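Local coordinates for Lmo1340 protein (Listeria monocytogenes, PDB 4NLM) that is of unknown function but is a surface protein, probably a lipoprotein, folded as a YqgU-like six-bladed beta-propeller, at residues R49-L54 with L60-K65; E72-Y77 with N354-P359. One frame throughout, in Å; residues are numbered along the deposited sequence. Where two conformers were deposited one is given.

Interaction 1 of 2, residues R49-L54 with L60-K65; sequences RVVGWL and LLQTKK
The beta hairpin that begins a four-stranded antiparallel blade of the propeller is built here, with Arg49 to Trp53 on one arm and Leu60 to Lys65 on the other, their axes running 159° apart. Arg49 and Gln62 form a hydrogen-bonded pair: Gln62 N donates to Arg49 O at 2.9 Å, and the return bond from Arg49 N to Gln62 O is longer, 3.2 Å. Val50 and Leu61 follow as a non-hydrogen-bonded pair. Beyond them the ladder is interrupted by what fits a beta bulge, for Leu60 binds two consecutive residues: its O takes the amide of Val51 (N to O 2.8 Å), and its N reaches Gly52 O at 2.9 Å. The near-helical backbone of Val51 marks the irregularity and turns its side chain toward the partner strand. Leu60 is flanked by two apolar groups. Val51 lies alongside it, CB 3.8 Å from Leu60 CD2, while Leu54, where the chain turns a corner, lays its CG over Leu60 CB at 3.9 Å. Ile96 of the next blade's first strand touches both Val51 and Leu60. On that same face Gln62 extends beside the Arg49 side chain; with Gln62 CG anti to the backbone N (chi1 -176°), the extended chain brings OE1 near Val51 CG2. The guanidinium and amide planes are turned 61° from each other, and a water bridges the two groups, donating to Gln62 OE1 at 2.7 Å and accepting a weak bond from Arg49 NE at 3.3 Å.

Interaction 2 of 2, residues E72-Y77 with N354-P359; sequences EELNIY and NLINTP
Asn75 OD1 is gripped by two backbone amides, those of Tyr77, whose N lies 2.8 Å from it, and of Asn78; the first bond closes an Asx turn at the end of strand 68-75. Next to this turn the chain meets residues 354-359 through hydrocarbon alone. Leu74 reaches across with one methyl: its CD2 sits 3.8 Å from Ile356 CD1, the two side chains crossing at a slant, and 4.2 Å from Leu355 CD1. Ile76 supplies the second touch, its CG2 4.0 Å from Leu355 CD1, so that this Leu355 methyl rests against both Leu74 and Ile76. The branches of Ile76 divide the work. With CG1 set between the backbone N and the carbonyl carbon (chi1 73°), that arm leads away from Leu355 and packs 3.7 Å above the Tyr77 ring, over its centre, leaving CG2 for the contact. Val59 touches Leu74, Ile76 and Leu355 alike. No hydrogen bond spans the two segments. Apolar packing of this kind is characteristic of neighbouring blades in a beta-propeller; here the first and last blades meet and close the ring.

Both contacts are largely buried and share one blade: strands 58-65 and 68-75 are neighbours in its sheet, and Leu61 N probably bonds to Glu72 O between them. Interaction 1 is local, joining successive strands within the blade by a backbone ladder, and reaches the surface at Arg49. Interaction 2, whose touching residues are all buried, brings together parts of the chain 277 residues apart, covers less surface, and relies on methyl contacts between blades. The centres of interaction 1 and interaction 2 lie about 9 Å apart. Val50 CG2 packs against Ile356 CG1 at 3.8 Å, so the face of the hairpin bearing Val50 also meets the last blade.

Interaction 1 of 2, residues R49-L54 with L60-K65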
ATOM      1  N   ARG A  49     -13.744  -5.353   4.145  1.00 11.70           N
ATOM      2  CA  ARG A  49     -12.385  -5.323   4.639  1.00 10.75           C
ATOM      3  C   ARG A  49     -12.182  -4.167   5.597  1.00  9.92           C
ATOM      4  O   ARG A  49     -13.002  -3.258   5.680  1.00 10.27           O
ATOM      5  CB  ARG A  49     -11.384  -5.151   3.497  1.00 12.19           C
ATOM      6  CG  ARG A  49     -11.504  -3.797   2.788  1.00 13.63           C
ATOM      7  CD  ARG A  49     -10.440  -3.565   1.729  1.00 17.94           C
ATOM      8  NE  ARG A  49     -10.573  -4.501   0.629  1.00 24.41           N
ATOM      9  CZ  ARG A  49      -9.839  -5.601   0.447  1.00 24.88           C
ATOM     10  NH1 ARG A  49     -10.080  -6.357  -0.602  1.00 34.62           N
ATOM     11  NH2 ARG A  49      -8.848  -5.936   1.276  1.00 24.99           N
ATOM     12  N   VAL A  50     -11.078  -4.234   6.356  1.00  9.12           N
ATOM     13  CA  VAL A  50     -10.497  -3.050   6.986  1.00  8.75           C
ATOM     14  C   VAL A  50      -9.532  -2.476   5.951  1.00  8.74           C
ATOM     15  O   VAL A  50      -8.650  -3.151   5.460  1.00  9.41           O
ATOM     16  CB  VAL A  50      -9.784  -3.398   8.287  1.00  8.88           C
ATOM     17  CG1 VAL A  50      -8.923  -2.250   8.783  1.00  8.72           C
ATOM     18  CG2 VAL A  50     -10.827  -3.776   9.333  1.00 11.11           C
ATOM     19  N   VAL A  51      -9.715  -1.185   5.619  1.00  8.67           N
ATOM     20  CA  VAL A  51      -8.907  -0.590   4.566  1.00  9.20           C
ATOM     21  C   VAL A  51      -7.510  -0.197   5.097  1.00  8.56           C
ATOM     22  O   VAL A  51      -6.514  -0.327   4.409  1.00  9.66           O
ATOM     23  CB  VAL A  51      -9.623   0.652   4.017  1.00  9.09           C
ATOM     24  CG1 VAL A  51      -8.747   1.415   3.010  1.00 10.09           C
ATOM     25  CG2 VAL A  51     -10.945   0.251   3.391  1.00 10.45           C
ATOM     26  N   GLY A  52      -7.465   0.273   6.330  1.00  8.27           N
ATOM     27  CA  GLY A  52      -6.221   0.740   6.949  1.00  9.29           C
ATOM     28  C   GLY A  52      -6.482   1.498   8.216  1.00  8.28           C
ATOM     29  O   GLY A  52      -7.587   1.545   8.702  1.00  9.45           O
ATOM     30  N   TRP A  53      -5.419   2.119   8.747  1.00  9.03           N
ATOM     31  CA  TRP A  53      -5.505   2.903   9.953  1.00  8.68           C
ATOM     32  C   TRP A  53      -6.040   4.307   9.668  1.00  8.78           C
ATOM     33  O   TRP A  53      -5.711   4.920   8.657  1.00 10.85           O
ATOM     34  CB  TRP A  53      -4.116   3.097  10.572  1.00  9.13           C
ATOM     35  CG  TRP A  53      -3.502   1.807  11.043  1.00  9.01           C
ATOM     36  CD1 TRP A  53      -2.514   1.113  10.429  1.00  9.45           C
ATOM     37  CD2 TRP A  53      -3.782   1.139  12.249  1.00  9.33           C
ATOM     38  NE1 TRP A  53      -2.164   0.021  11.175  1.00  9.55           N
ATOM     39  CE2 TRP A  53      -2.961  -0.010  12.284  1.00  9.86           C
ATOM     40  CE3 TRP A  53      -4.663   1.364  13.299  1.00 10.12           C
ATOM     41  CZ2 TRP A  53      -2.980  -0.904  13.349  1.00 10.81           C
ATOM     42  CZ3 TRP A  53      -4.715   0.466  14.316  1.00 10.60           C
ATOM     43  CH2 TRP A  53      -3.867  -0.659  14.344  1.00 11.43           C
ATOM     44  N   LEU A  54      -6.836   4.803  10.606  1.00  9.65           N
ATOM     45  CA  LEU A  54      -7.227   6.225  10.622  1.00 10.33           C
ATOM     46  C   LEU A  54      -6.562   7.019  11.730  1.00 10.61           C
ATOM     47  O   LEU A  54      -6.455   8.247  11.623  1.00 12.68           O
ATOM     48  CB  LEU A  54      -8.742   6.366  10.726  1.00 10.77           C
ATOM     49  CG  LEU A  54      -9.536   5.833   9.537  1.00  9.78           C
ATOM     50  CD1 LEU A  54     -11.014   5.974   9.805  1.00 11.92           C
ATOM     51  CD2 LEU A  54      -9.143   6.525   8.260  1.00 11.17           C
ATOM     52  N   LEU A  60     -10.375   2.224   9.304  1.00  9.00           N
ATOM     53  CA  LEU A  60     -11.441   2.399   8.326  1.00  8.44           C
ATOM     54  C   LEU A  60     -12.044   1.028   7.956  1.00  8.53           C
ATOM     55  O   LEU A  60     -11.349   0.216   7.419  1.00  9.52           O
ATOM     56  CB  LEU A  60     -10.902   3.117   7.082  1.00  9.20           C
ATOM     57  CG  LEU A  60     -11.903   3.362   5.961  1.00  9.87           C
ATOM     58  CD1 LEU A  60     -13.059   4.186   6.441  1.00 11.51           C
ATOM     59  CD2 LEU A  60     -11.226   3.991   4.762  1.00 10.48           C
ATOM     60  N   LEU A  61     -13.299   0.880   8.323  1.00  8.83           N
ATOM     61  CA  LEU A  61     -14.066  -0.357   8.123  1.00  9.61           C
ATOM     62  C   LEU A  61     -15.027  -0.213   6.973  1.00  9.88           C
ATOM     63  O   LEU A  61     -15.814   0.715   6.922  1.00 10.79           O
ATOM     64  CB  LEU A  61     -14.844  -0.642   9.408  1.00 10.63           C
ATOM     65  CG  LEU A  61     -15.783  -1.820   9.376  1.00 10.91           C
ATOM     66  CD1 LEU A  61     -15.087  -3.155   9.108  1.00 12.76           C
ATOM     67  CD2 LEU A  61     -16.618  -1.904  10.648  1.00 13.93           C
ATOM     68  N   GLN A  62     -14.983  -1.187   6.068  1.00  9.71           N
ATOM     69  CA  GLN A  62     -15.868  -1.260   4.896  1.00  9.55           C
ATOM     70  C   GLN A  62     -16.747  -2.504   4.996  1.00 10.78           C
ATOM     71  O   GLN A  62     -16.256  -3.626   5.111  1.00 11.08           O
ATOM     72  CB  GLN A  62     -15.028  -1.308   3.638  1.00 10.12           C
ATOM     73  CG  GLN A  62     -15.849  -1.285   2.344  1.00  9.97           C
ATOM     74  CD  GLN A  62     -14.987  -1.469   1.135  1.00 10.53           C
ATOM     75  OE1 GLN A  62     -13.812  -1.098   1.140  1.00 12.55           O
ATOM     76  NE2 GLN A  62     -15.574  -1.983   0.062  1.00 12.83           N
ATOM     77  N   THR A  63     -18.052  -2.261   4.957  1.00 11.31           N
ATOM     78  CA  THR A  63     -19.057  -3.332   4.992  1.00 11.83           C
ATOM     79  C   THR A  63     -20.078  -3.024   3.894  1.00 11.52           C
ATOM     80  O   THR A  63     -20.102  -1.924   3.330  1.00 12.24           O
ATOM     81  CB  THR A  63     -19.776  -3.380   6.338  1.00 13.92           C
ATOM     82  OG1 THR A  63     -20.419  -2.133   6.624  1.00 16.40           O
ATOM     83  CG2 THR A  63     -18.833  -3.739   7.484  1.00 13.40           C
ATOM     84  N   LYS A  64     -20.916  -4.010   3.586  1.00 13.19           N
ATOM     85  CA  LYS A  64     -21.932  -3.843   2.541  1.00 13.33           C
ATOM     86  C   LYS A  64     -23.174  -4.629   2.886  1.00 14.87           C
ATOM     87  O   LYS A  64     -23.105  -5.813   3.274  1.00 18.11           O
ATOM     88  CB  LYS A  64     -21.407  -4.312   1.174  1.00 15.04           C
ATOM     89  CG  LYS A  64     -22.382  -4.061   0.029  1.00 15.46           C
ATOM     90  CD  LYS A  64     -21.809  -4.452  -1.316  1.00 22.10           C
ATOM     91  CE  LYS A  64     -22.842  -4.268  -2.416  1.00 31.12           C
ATOM     92  NZ  LYS A  64     -22.366  -4.814  -3.716  1.00 45.68           N
ATOM     93  N   LYS A  65     -24.318  -3.976   2.739  0.50 17.37           N
ATOM     94  CA  LYS A  65     -25.598  -4.592   3.020  0.50 20.82           C
ATOM     95  C   LYS A  65     -26.678  -3.967   2.161  0.50 18.52           C
ATOM     96  O   LYS A  65     -26.739  -2.743   2.010  0.50 17.92           O
ATOM     97  CB  LYS A  65     -25.954  -4.423   4.490  0.50 23.46           C
ATOM     98  CG  LYS A  65     -27.308  -5.008   4.851  0.50 26.96           C
ATOM     99  CD  LYS A  65     -27.609  -4.810   6.320  0.50 31.31           C
ATOM    100  CE  LYS A  65     -29.014  -5.244   6.690  0.50 34.24           C
ATOM    101  NZ  LYS A  65     -29.309  -4.950   8.122  0.50 48.38           N
TER
HETATM  102  O   HOH W   1     -12.071  -1.868  -0.746  1.00 23.41           O

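Interaction 2 of 2, residues E72-Y77 with N354-P359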
ATOM      1  N   GLU A  72     -16.945   3.258   7.830  1.00 11.64           N
ATOM      2  CA  GLU A  72     -17.004   3.681   9.216  1.00 11.83           C
ATOM      3  C   GLU A  72     -15.612   3.764   9.832  1.00 11.16           C
ATOM      4  O   GLU A  72     -14.701   3.033   9.429  1.00 11.13           O
ATOM      5  CB  GLU A  72     -17.817   2.654  10.044  1.00 13.57           C
ATOM      6  CG  GLU A  72     -19.290   2.539   9.681  1.00 15.75           C
ATOM      7  CD  GLU A  72     -19.964   1.356  10.340  1.00 15.89           C
ATOM      8  OE1 GLU A  72     -19.477   0.243  10.132  1.00 20.45           O
ATOM      9  OE2 GLU A  72     -20.979   1.554  11.032  1.00 20.98           O
ATOM     10  N   GLU A  73     -15.487   4.638  10.838  1.00 11.44           N
ATOM     11  CA  GLU A  73     -14.309   4.600  11.700  1.00 11.13           C
ATOM     12  C   GLU A  73     -14.642   3.646  12.840  1.00 13.43           C
ATOM     13  O   GLU A  73     -15.656   3.812  13.478  1.00 16.32           O
ATOM     14  CB  GLU A  73     -13.964   5.982  12.211  1.00 11.98           C
ATOM     15  CG  GLU A  73     -12.740   5.998  13.132  1.00 13.20           C
ATOM     16  CD  GLU A  73     -12.257   7.376  13.426  1.00 15.84           C
ATOM     17  OE1 GLU A  73     -13.076   8.291  13.277  1.00 22.19           O
ATOM     18  OE2 GLU A  73     -11.083   7.529  13.838  1.00 19.40           O
ATOM     19  N   LEU A  74     -13.770   2.676  13.083  1.00 11.13           N
ATOM     20  CA  LEU A  74     -13.943   1.670  14.128  1.00 11.30           C
ATOM     21  C   LEU A  74     -12.818   1.799  15.137  1.00 11.34           C
ATOM     22  O   LEU A  74     -11.665   1.711  14.767  1.00 11.80           O
ATOM     23  CB  LEU A  74     -13.912   0.278  13.521  1.00 11.87           C
ATOM     24  CG  LEU A  74     -13.848  -0.869  14.546  1.00 12.27           C
ATOM     25  CD1 LEU A  74     -15.113  -0.959  15.381  1.00 13.73           C
ATOM     26  CD2 LEU A  74     -13.576  -2.175  13.842  1.00 12.61           C
ATOM     27  N   ASN A  75     -13.175   2.025  16.397  1.00 11.84           N
ATOM     28  CA  ASN A  75     -12.166   2.105  17.455  1.00 12.82           C
ATOM     29  C   ASN A  75     -11.731   0.680  17.812  1.00 13.94           C
ATOM     30  O   ASN A  75     -12.584  -0.175  18.011  1.00 15.10           O
ATOM     31  CB  ASN A  75     -12.760   2.815  18.678  1.00 14.81           C
ATOM     32  CG  ASN A  75     -11.752   3.037  19.776  1.00 15.76           C
ATOM     33  OD1 ASN A  75     -11.320   2.104  20.457  1.00 16.28           O
ATOM     34  ND2 ASN A  75     -11.353   4.276  19.949  1.00 17.45           N
ATOM     35  N   ILE A  76     -10.426   0.441  17.876  1.00 12.34           N
ATOM     36  CA  ILE A  76      -9.898  -0.910  18.085  1.00 13.84           C
ATOM     37  C   ILE A  76      -9.958  -1.407  19.517  1.00 12.74           C
ATOM     38  O   ILE A  76      -9.740  -2.599  19.750  1.00 15.32           O
ATOM     39  CB  ILE A  76      -8.454  -1.038  17.574  1.00 13.45           C
ATOM     40  CG1 ILE A  76      -7.472  -0.299  18.497  1.00 13.07           C
ATOM     41  CG2 ILE A  76      -8.317  -0.557  16.134  1.00 12.91           C
ATOM     42  CD1 ILE A  76      -6.024  -0.363  18.042  1.00 14.59           C
ATOM     43  N   TYR A  77     -10.251  -0.504  20.449  1.00 14.65           N
ATOM     44  CA  TYR A  77     -10.295  -0.857  21.868  1.00 16.21           C
ATOM     45  C   TYR A  77     -11.691  -0.919  22.465  1.00 17.37           C
ATOM     46  O   TYR A  77     -11.939  -1.734  23.349  1.00 20.85           O
ATOM     47  CB  TYR A  77      -9.465   0.136  22.706  1.00 17.28           C
ATOM     48  CG  TYR A  77      -7.998   0.170  22.358  1.00 15.97           C
ATOM     49  CD1 TYR A  77      -7.216  -0.975  22.476  1.00 16.00           C
ATOM     50  CD2 TYR A  77      -7.384   1.333  21.916  1.00 17.99           C
ATOM     51  CE1 TYR A  77      -5.872  -0.959  22.162  1.00 16.84           C
ATOM     52  CE2 TYR A  77      -6.033   1.358  21.608  1.00 17.03           C
ATOM     53  CZ  TYR A  77      -5.288   0.209  21.725  1.00 15.32           C
ATOM     54  OH  TYR A  77      -3.946   0.223  21.416  1.00 17.10           O
ATOM     55  N   ASN A 354      -7.719 -10.553  17.140  1.00 14.55           N
ATOM     56  CA  ASN A 354      -8.732 -10.524  16.108  1.00 15.15           C
ATOM     57  C   ASN A 354      -9.472  -9.209  16.255  1.00 17.58           C
ATOM     58  O   ASN A 354     -10.045  -8.907  17.289  1.00 21.99           O
ATOM     59  CB  ASN A 354      -9.702 -11.677  16.307  1.00 18.88           C
ATOM     60  CG  ASN A 354      -9.067 -13.030  16.060  1.00 22.50           C
ATOM     61  OD1 ASN A 354      -8.218 -13.185  15.195  1.00 26.16           O
ATOM     62  ND2 ASN A 354      -9.501 -14.029  16.813  1.00 33.40           N
ATOM     63  N   LEU A 355      -9.399  -8.383  15.227  1.00 13.58           N
ATOM     64  CA  LEU A 355     -10.098  -7.098  15.214  1.00 14.84           C
ATOM     65  C   LEU A 355     -11.534  -7.285  14.681  1.00 13.40           C
ATOM     66  O   LEU A 355     -12.478  -6.712  15.215  1.00 15.23           O
ATOM     67  CB  LEU A 355      -9.310  -6.094  14.386  1.00 13.56           C
ATOM     68  CG  LEU A 355      -9.958  -4.739  14.193  1.00 15.19           C
ATOM     69  CD1 LEU A 355     -10.212  -4.059  15.531  1.00 15.77           C
ATOM     70  CD2 LEU A 355      -9.043  -3.900  13.324  1.00 15.93           C
ATOM     71  N   ILE A 356     -11.656  -8.050  13.601  1.00 14.18           N
ATOM     72  CA  ILE A 356     -12.952  -8.376  13.025  1.00 13.52           C
ATOM     73  C   ILE A 356     -13.124  -9.882  13.131  1.00 15.20           C
ATOM     74  O   ILE A 356     -12.317 -10.641  12.588  1.00 17.78           O
ATOM     75  CB  ILE A 356     -13.088  -7.972  11.529  1.00 13.66           C
ATOM     76  CG1 ILE A 356     -12.657  -6.514  11.293  1.00 16.24           C
ATOM     77  CG2 ILE A 356     -14.512  -8.234  11.045  1.00 16.40           C
ATOM     78  CD1 ILE A 356     -13.475  -5.482  12.007  1.00 15.51           C
ATOM     79  N   ASN A 357     -14.157 -10.304  13.852  1.00 18.06           N
ATOM     80  CA  ASN A 357     -14.425 -11.713  14.080  1.00 20.64           C
ATOM     81  C   ASN A 357     -15.497 -12.208  13.163  1.00 22.00           C
ATOM     82  O   ASN A 357     -16.533 -11.570  13.005  1.00 25.85           O
ATOM     83  CB  ASN A 357     -14.898 -11.925  15.519  1.00 20.92           C
ATOM     84  CG  ASN A 357     -13.780 -11.742  16.535  1.00 25.82           C
ATOM     85  OD1 ASN A 357     -12.714 -12.323  16.389  1.00 32.03           O
ATOM     86  ND2 ASN A 357     -14.035 -10.970  17.578  1.00 29.33           N
ATOM     87  N   THR A 358     -15.247 -13.362  12.563  1.00 28.08           N
ATOM     88  CA  THR A 358     -16.240 -14.004  11.740  1.00 31.92           C
ATOM     89  C   THR A 358     -17.091 -14.824  12.719  1.00 25.60           C
ATOM     90  O   THR A 358     -16.534 -15.449  13.613  1.00 30.43           O
ATOM     91  CB  THR A 358     -15.597 -14.994  10.749  1.00 38.12           C
ATOM     92  OG1 THR A 358     -15.045 -16.103  11.468  1.00 56.37           O
ATOM     93  CG2 THR A 358     -14.502 -14.336   9.936  1.00 31.18           C
ATOM     94  N   PRO A 359     -18.431 -14.752  12.619  1.00 24.46           N
ATOM     95  CA  PRO A 359     -19.189 -15.698  13.483  1.00 24.65           C
ATOM     96  C   PRO A 359     -18.726 -17.144  13.277  1.00 22.97           C
ATOM     97  O   PRO A 359     -18.412 -17.521  12.171  1.00 23.77           O
ATOM     98  CB  PRO A 359     -20.634 -15.562  12.987  1.00 27.75           C
ATOM     99  CG  PRO A 359     -20.681 -14.263  12.248  1.00 34.54           C
ATOM    100  CD  PRO A 359     -19.309 -14.057  11.667  1.00 28.42           C
TER